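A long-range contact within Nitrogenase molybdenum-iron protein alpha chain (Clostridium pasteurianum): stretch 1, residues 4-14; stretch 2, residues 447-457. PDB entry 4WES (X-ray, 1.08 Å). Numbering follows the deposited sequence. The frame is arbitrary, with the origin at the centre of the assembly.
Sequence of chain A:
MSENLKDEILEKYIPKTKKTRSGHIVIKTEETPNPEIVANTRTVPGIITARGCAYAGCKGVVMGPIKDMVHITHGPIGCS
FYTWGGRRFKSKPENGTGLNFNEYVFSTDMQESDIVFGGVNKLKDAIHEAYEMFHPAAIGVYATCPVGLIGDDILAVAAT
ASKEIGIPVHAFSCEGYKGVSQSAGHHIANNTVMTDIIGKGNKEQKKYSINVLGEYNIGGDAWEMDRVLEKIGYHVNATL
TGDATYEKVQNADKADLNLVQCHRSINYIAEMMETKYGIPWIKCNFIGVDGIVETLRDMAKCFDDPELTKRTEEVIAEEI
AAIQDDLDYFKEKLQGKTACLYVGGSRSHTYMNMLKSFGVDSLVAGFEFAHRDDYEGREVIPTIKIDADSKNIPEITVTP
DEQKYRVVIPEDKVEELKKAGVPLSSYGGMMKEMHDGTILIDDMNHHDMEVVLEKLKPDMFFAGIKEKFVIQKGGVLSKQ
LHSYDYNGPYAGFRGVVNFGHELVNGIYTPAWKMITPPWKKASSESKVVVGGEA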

ATOM      1  N   ASN A   4      46.732  11.358  22.832  1.00 44.63           N
ATOM      2  CA  ASN A   4      45.452  10.830  23.281  1.00 30.42           C
ATOM      3  C   ASN A   4      44.289  11.214  22.358  1.00 21.38           C
ATOM      4  O   ASN A   4      44.473  11.882  21.359  1.00 19.21           O
ATOM      5  CB  ASN A   4      45.165  11.210  24.744  1.00 35.49           C
ATOM      6  CG  ASN A   4      44.987  12.706  24.964  1.00 24.94           C
ATOM      7  OD1 ASN A   4      44.387  13.408  24.169  1.00 21.78           O
ATOM      8  ND2 ASN A   4      45.453  13.180  26.116  1.00 32.44           N
ATOM      9  N   LEU A   5      43.097  10.776  22.716  1.00 19.40           N
ATOM     10  CA  LEU A   5      41.962  10.989  21.843  1.00 17.04           C
ATOM     11  C   LEU A   5      41.637  12.466  21.693  1.00 15.74           C
ATOM     12  O   LEU A   5      41.217  12.904  20.622  1.00 16.50           O
ATOM     13  CB  LEU A   5      40.735  10.251  22.406  1.00 17.91           C
ATOM     14  CG  LEU A   5      39.434  10.353  21.613  1.00 17.64           C
ATOM     15  CD1 LEU A   5      39.594   9.862  20.190  1.00 19.44           C
ATOM     16  CD2 LEU A   5      38.318   9.566  22.311  1.00 20.55           C
ATOM     17  N   LYS A   6      41.804  13.258  22.761  1.00 15.57           N
ATOM     18  CA  LYS A   6      41.613  14.700  22.611  1.00 15.26           C
ATOM     19  C   LYS A   6      42.558  15.290  21.567  1.00 14.29           C
ATOM     20  O   LYS A   6      42.148  16.051  20.706  1.00 14.75           O
ATOM     21  CB  LYS A   6      41.766  15.404  23.951  1.00 16.25           C
ATOM     22  CG  LYS A   6      41.699  16.911  23.861  1.00 14.75           C
ATOM     23  CD  LYS A   6      41.706  17.572  25.206  1.00 15.38           C
ATOM     24  CE  LYS A   6      41.693  19.091  25.093  1.00 16.15           C
ATOM     25  NZ  LYS A   6      41.465  19.785  26.385  1.00 16.19           N
ATOM     26  N   ASP A   7      43.832  14.927  21.640  1.00 16.54           N
ATOM     27  CA  ASP A   7      44.776  15.390  20.629  1.00 16.43           C
ATOM     28  C   ASP A   7      44.361  14.972  19.201  1.00 15.75           C
ATOM     29  O   ASP A   7      44.497  15.733  18.230  1.00 17.27           O
ATOM     30  CB  ASP A   7      46.164  14.844  20.966  1.00 20.54           C
ATOM     31  CG  ASP A   7      46.702  15.372  22.280  1.00 25.25           C
ATOM     32  OD1 ASP A   7      47.314  14.554  23.003  1.00 36.85           O
ATOM     33  OD2 ASP A   7      46.541  16.577  22.582  1.00 33.43           O
ATOM     34  N   GLU A   8      43.908  13.734  19.077  1.00 15.03           N
ATOM     35  CA  GLU A   8      43.466  13.195  17.795  1.00 15.60           C
ATOM     36  C   GLU A   8      42.276  13.966  17.241  1.00 14.69           C
ATOM     37  O   GLU A   8      42.205  14.224  16.051  1.00 16.14           O
ATOM     38  CB  GLU A   8      43.170  11.707  17.950  1.00 18.24           C
ATOM     39  CG  GLU A   8      44.444  10.934  18.215  1.00 21.70           C
ATOM     40  CD  GLU A   8      44.234   9.500  18.642  1.00 33.81           C
ATOM     41  OE1 GLU A   8      43.123   9.166  19.088  1.00 30.63           O
ATOM     42  OE2 GLU A   8      45.205   8.720  18.556  1.00 74.68           O
ATOM     43  N   ILE A   9      41.340  14.312  18.125  1.00 14.14           N
ATOM     44  CA  ILE A   9      40.197  15.127  17.717  1.00 14.04           C
ATOM     45  C   ILE A   9      40.658  16.524  17.280  1.00 14.22           C
ATOM     46  O   ILE A   9      40.170  17.068  16.284  1.00 14.58           O
ATOM     47  CB  ILE A   9      39.150  15.252  18.860  1.00 13.74           C
ATOM     48  CG1 ILE A   9      38.473  13.915  19.100  1.00 14.11           C
ATOM     49  CG2 ILE A   9      38.115  16.295  18.514  1.00 14.12           C
ATOM     50  CD1 ILE A   9      37.714  13.871  20.396  1.00 14.65           C
ATOM     51  N   LEU A  10      41.579  17.111  18.029  1.00 13.68           N
ATOM     52  CA  LEU A  10      41.982  18.481  17.756  1.00 13.97           C
ATOM     53  C   LEU A  10      42.843  18.687  16.519  1.00 15.35           C
ATOM     54  O   LEU A  10      42.956  19.815  16.026  1.00 15.28           O
ATOM     55  CB  LEU A  10      42.692  19.068  18.970  1.00 14.94           C
ATOM     56  CG  LEU A  10      41.897  19.310  20.248  1.00 14.97           C
ATOM     57  CD1 LEU A  10      42.781  19.735  21.401  1.00 16.88           C
ATOM     58  CD2 LEU A  10      40.797  20.337  20.040  1.00 16.56           C
ATOM     59  N   GLU A  11      43.498  17.627  16.045  1.00 15.27           N
ATOM     60  CA  GLU A  11      44.599  17.791  15.098  1.00 16.37           C
ATOM     61  C   GLU A  11      44.220  18.580  13.860  1.00 16.32           C
ATOM     62  O   GLU A  11      45.003  19.396  13.397  1.00 18.44           O
ATOM     63  CB  GLU A  11      45.158  16.420  14.718  1.00 18.67           C
ATOM     64  CG  GLU A  11      46.270  16.497  13.687  1.00 27.24           C
ATOM     65  CD  GLU A  11      47.537  17.125  14.234  1.00 44.75           C
ATOM     66  OE1 GLU A  11      48.391  17.570  13.427  1.00132.85           O
ATOM     67  OE2 GLU A  11      47.678  17.166  15.476  1.00 65.58           O
ATOM     68  N   LYS A  12      43.050  18.315  13.292  1.00 15.74           N
ATOM     69  CA  LYS A  12      42.728  18.864  11.964  1.00 15.70           C
ATOM     70  C   LYS A  12      42.229  20.319  11.996  1.00 16.19           C
ATOM     71  O   LYS A  12      42.196  21.011  10.947  1.00 18.18           O
ATOM     72  CB  LYS A  12      41.686  17.969  11.275  1.00 15.97           C
ATOM     73  CG  LYS A  12      41.532  18.193   9.785  1.00 19.24           C
ATOM     74  CD  LYS A  12      40.562  17.175   9.203  1.00 20.41           C
ATOM     75  CE  LYS A  12      40.420  17.271   7.691  1.00 23.33           C
ATOM     76  NZ  LYS A  12      39.347  16.347   7.196  1.00 43.48           N
ATOM     77  N   TYR A  13      41.856  20.793  13.182  1.00 14.17           N
ATOM     78  CA  TYR A  13      41.374  22.160  13.290  1.00 13.92           C
ATOM     79  C   TYR A  13      42.462  23.170  12.932  1.00 16.78           C
ATOM     80  O   TYR A  13      43.638  22.980  13.289  1.00 17.53           O
ATOM     81  CB  TYR A  13      40.958  22.434  14.714  1.00 14.26           C
ATOM     82  CG  TYR A  13      39.682  21.791  15.225  1.00 13.30           C
ATOM     83  CD1 TYR A  13      38.454  22.009  14.604  1.00 15.13           C
ATOM     84  CD2 TYR A  13      39.666  21.130  16.437  1.00 15.71           C
ATOM     85  CE1 TYR A  13      37.283  21.481  15.120  1.00 14.27           C
ATOM     86  CE2 TYR A  13      38.503  20.610  16.967  1.00 17.04           C
ATOM     87  CZ  TYR A  13      37.319  20.782  16.290  1.00 13.46           C
ATOM     88  OH  TYR A  13      36.140  20.377  16.860  1.00 13.21           O
ATOM     89  N   ILE A  14      42.080  24.242  12.257  1.00 15.15           N
ATOM     90  CA  ILE A  14      43.022  25.351  12.031  1.00 15.25           C
ATOM     91  C   ILE A  14      43.361  25.984  13.384  1.00 15.26           C
ATOM     92  O   ILE A  14      42.621  25.790  14.346  1.00 15.43           O
ATOM     93  CB  ILE A  14      42.442  26.388  11.044  1.00 16.81           C
ATOM     94  CG1 ILE A  14      41.209  27.084  11.639  1.00 16.54           C
ATOM     95  CG2 ILE A  14      42.171  25.758   9.695  1.00 17.72           C
ATOM     96  CD1 ILE A  14      40.580  28.077  10.674  1.00 19.95           C
ATOM     97  N   HIS A 447      33.106  16.620  12.538  1.00 10.36           N
ATOM     98  CA  HIS A 447      34.502  16.228  12.582  1.00 11.01           C
ATOM     99  C   HIS A 447      34.833  15.460  13.850  1.00 10.75           C
ATOM    100  O   HIS A 447      35.459  14.384  13.805  1.00 11.33           O
ATOM    101  CB  HIS A 447      35.408  17.483  12.486  1.00 11.92           C
ATOM    102  CG  HIS A 447      36.808  17.212  12.893  1.00 13.20           C
ATOM    103  ND1 HIS A 447      37.716  16.590  12.054  1.00 13.34           N
ATOM    104  CD2 HIS A 447      37.439  17.371  14.086  1.00 14.11           C
ATOM    105  CE1 HIS A 447      38.837  16.388  12.715  1.00 14.73           C
ATOM    106  NE2 HIS A 447      38.708  16.858  13.943  1.00 14.34           N
ATOM    107  N   ASP A 448      34.447  16.010  15.000  1.00 10.53           N
ATOM    108  CA  ASP A 448      34.772  15.388  16.263  1.00 10.76           C
ATOM    109  C   ASP A 448      34.163  13.975  16.317  1.00  9.44           C
ATOM    110  O   ASP A 448      34.794  13.007  16.756  1.00 10.92           O
ATOM    111  CB  ASP A 448      34.172  16.186  17.423  1.00 10.79           C
ATOM    112  CG  ASP A 448      34.636  17.601  17.543  1.00 10.74           C
ATOM    113  OD1 ASP A 448      35.767  17.923  17.095  1.00 11.63           O
ATOM    114  OD2 ASP A 448      33.812  18.376  18.098  1.00 11.34           O
ATOM    115  N   MET A 449      32.909  13.887  15.897  1.00  9.88           N
ATOM    116  CA  MET A 449      32.195  12.617  15.972  1.00 10.16           C
ATOM    117  C   MET A 449      32.887  11.535  15.113  1.00 10.41           C
ATOM    118  O   MET A 449      32.995  10.369  15.531  1.00 10.87           O
ATOM    119  CB  MET A 449      30.746  12.807  15.547  1.00  9.92           C
ATOM    120  CG  MET A 449      29.922  11.565  15.794  1.00 10.61           C
ATOM    121  SD  MET A 449      28.217  11.676  15.207  1.00 11.47           S
ATOM    122  CE  MET A 449      28.484  11.520  13.444  1.00 11.69           C
ATOM    123  N   GLU A 450      33.329  11.931  13.922  1.00 11.18           N
ATOM    124  CA  GLU A 450      33.978  10.965  13.059  1.00 11.56           C
ATOM    125  C   GLU A 450      35.283  10.444  13.642  1.00 11.47           C
ATOM    126  O   GLU A 450      35.582   9.281  13.517  1.00 11.75           O
ATOM    127  CB  GLU A 450      34.203  11.550  11.695  1.00 13.30           C
ATOM    128  CG  GLU A 450      32.904  11.603  10.858  1.00 15.83           C
ATOM    129  CD  GLU A 450      33.211  11.500   9.380  1.00 19.03           C
ATOM    130  OE1 GLU A 450      32.729  10.509   8.738  1.00 22.71           O
ATOM    131  OE2 GLU A 450      33.977  12.395   8.889  1.00 26.74           O
ATOM    132  N   VAL A 451      36.046  11.309  14.310  1.00 11.10           N
ATOM    133  CA  VAL A 451      37.275  10.863  14.967  1.00 12.25           C
ATOM    134  C   VAL A 451      36.943   9.864  16.084  1.00 10.80           C
ATOM    135  O   VAL A 451      37.565   8.808  16.197  1.00 12.46           O
ATOM    136  CB  VAL A 451      38.128  12.028  15.492  1.00 12.58           C
ATOM    137  CG1 VAL A 451      39.329  11.508  16.226  1.00 12.74           C
ATOM    138  CG2 VAL A 451      38.570  12.918  14.343  1.00 13.16           C
ATOM    139  N   VAL A 452      35.944  10.189  16.916  1.00 11.49           N
ATOM    140  CA  VAL A 452      35.495   9.294  17.985  1.00 11.20           C
ATOM    141  C   VAL A 452      35.104   7.925  17.419  1.00 10.84           C
ATOM    142  O   VAL A 452      35.533   6.880  17.941  1.00 11.44           O
ATOM    143  CB  VAL A 452      34.333   9.897  18.753  1.00 11.86           C
ATOM    144  CG1 VAL A 452      33.653   8.850  19.628  1.00 13.08           C
ATOM    145  CG2 VAL A 452      34.807  11.100  19.573  1.00 13.43           C
ATOM    146  N   LEU A 453      34.291   7.921  16.365  1.00 10.56           N
ATOM    147  CA  LEU A 453      33.834   6.663  15.755  1.00 10.92           C
ATOM    148  C   LEU A 453      35.007   5.836  15.259  1.00 11.09           C
ATOM    149  O   LEU A 453      35.056   4.621  15.446  1.00 12.16           O
ATOM    150  CB  LEU A 453      32.862   6.955  14.629  1.00 10.95           C
ATOM    151  CG  LEU A 453      31.459   7.367  15.090  1.00 10.71           C
ATOM    152  CD1 LEU A 453      30.717   8.093  13.992  1.00 10.86           C
ATOM    153  CD2 LEU A 453      30.666   6.169  15.551  1.00 11.63           C
ATOM    154  N   GLU A 454      35.954   6.489  14.595  1.00 11.26           N
ATOM    155  CA  GLU A 454      37.095   5.775  14.001  1.00 12.78           C
ATOM    156  C   GLU A 454      38.018   5.214  15.067  1.00 13.30           C
ATOM    157  O   GLU A 454      38.512   4.078  14.968  1.00 15.76           O
ATOM    158  CB  GLU A 454      37.841   6.665  13.018  1.00 16.94           C
ATOM    159  CG  GLU A 454      38.977   5.904  12.309  1.00 23.84           C
ATOM    160  CD  GLU A 454      40.176   6.780  12.028  1.00 50.91           C
ATOM    161  OE1 GLU A 454      40.299   7.280  10.887  1.00 82.42           O
ATOM    162  OE2 GLU A 454      40.992   6.973  12.957  1.00 85.80           O
ATOM    163  N   LYS A 455      38.286   6.006  16.092  1.00 12.49           N
ATOM    164  CA  LYS A 455      39.272   5.630  17.117  1.00 13.75           C
ATOM    165  C   LYS A 455      38.712   4.637  18.098  1.00 13.10           C
ATOM    166  O   LYS A 455      39.396   3.709  18.505  1.00 16.90           O
ATOM    167  CB  LYS A 455      39.808   6.869  17.839  1.00 14.82           C
ATOM    168  CG  LYS A 455      40.608   7.800  16.925  1.00 17.09           C
ATOM    169  CD  LYS A 455      41.862   7.170  16.337  1.00 22.20           C
ATOM    170  CE  LYS A 455      42.591   8.168  15.452  1.00 25.09           C
ATOM    171  NZ  LYS A 455      43.735   7.569  14.728  1.00 41.33           N
ATOM    172  N   LEU A 456      37.481   4.857  18.551  1.00 12.98           N
ATOM    173  CA  LEU A 456      36.908   4.036  19.621  1.00 13.42           C
ATOM    174  C   LEU A 456      36.053   2.862  19.150  1.00 14.12           C
ATOM    175  O   LEU A 456      35.834   1.907  19.904  1.00 15.10           O
ATOM    176  CB  LEU A 456      36.110   4.880  20.602  1.00 13.38           C
ATOM    177  CG  LEU A 456      36.882   5.931  21.353  1.00 16.96           C
ATOM    178  CD1 LEU A 456      35.955   6.593  22.371  1.00 17.66           C
ATOM    179  CD2 LEU A 456      38.075   5.341  22.056  1.00 23.91           C
ATOM    180  N   LYS A 457      35.533   2.927  17.932  1.00 13.06           N
ATOM    181  CA  LYS A 457      34.727   1.850  17.385  1.00 12.48           C
ATOM    182  C   LYS A 457      33.651   1.414  18.390  1.00 12.35           C
ATOM    183  O   LYS A 457      33.537   0.254  18.754  1.00 13.57           O
ATOM    184  CB  LYS A 457      35.591   0.683  16.921  1.00 14.89           C
ATOM    185  CG  LYS A 457      36.675   1.127  15.930  1.00 18.98           C
ATOM    186  CD  LYS A 457      37.486  -0.005  15.387  1.00 27.33           C
ATOM    187  CE  LYS A 457      38.691   0.531  14.608  1.00 59.18           C
ATOM    188  NZ  LYS A 457      38.365   1.570  13.578  1.00 63.59           N
TER
HETATM  189  O   HOH W   1      36.959  16.430   9.390  1.00 19.61           O

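At the apolar centre of this contact, a short N-terminal helix packs obliquely against a helix more than 430 residues later in the chain, their directions 134° apart and their axes 9.3 Å apart at closest approach. V451, whose CA-to-CB bond points toward the first stretch, supplies the common surface: its CG1 lies 3.8 Å from CG1 of I9 and 4.3 Å from CD1 of L5. V451 presents a compact, beta-branched apolar surface. Nearby, the backbones come close, with CA of I9 5.6 Å from CA of D448. I9 is buried, and its longer arm carries CD1 to 4.1 Å from CG2 of V452. L5 leaves its backbone sideways, but its end comes nearer, placing CD2 3.8 Å from CD1 of L456 and CD1 3.8 Å from CB of K455.

At one end of this apolar patch, buried polar groups find partners. H447 points toward the first stretch and donates from NE2 to O of I9 (2.8 Å, 158°), the acceptor lying near the plane of the imidazole. That carbonyl is near the end of its helix, and no residue of the stretch bonds to it through its backbone. The edge of H447 also meets the face of Y13, with ring centroids 5.2 Å apart; the tyrosine reaches past to give a very short hydrogen bond from OH to OD1 of D448 (2.5 Å). Its ring thus offers an apolar face and a polar tip together.

Toward solvent, K12 lays CB 3.6 Å from CE1 of H447, while a water joins its NZ (3.2 Å) to ND1 of H447 (2.8 Å). At the other end, E8 OE1 lies 3.6 Å from CG of K455, but E8 OE2 and K455 NZ remain 4.3 Å apart, beyond a salt bridge. The lysine instead pairs with E454, NZ to OE2 at 3.3 Å.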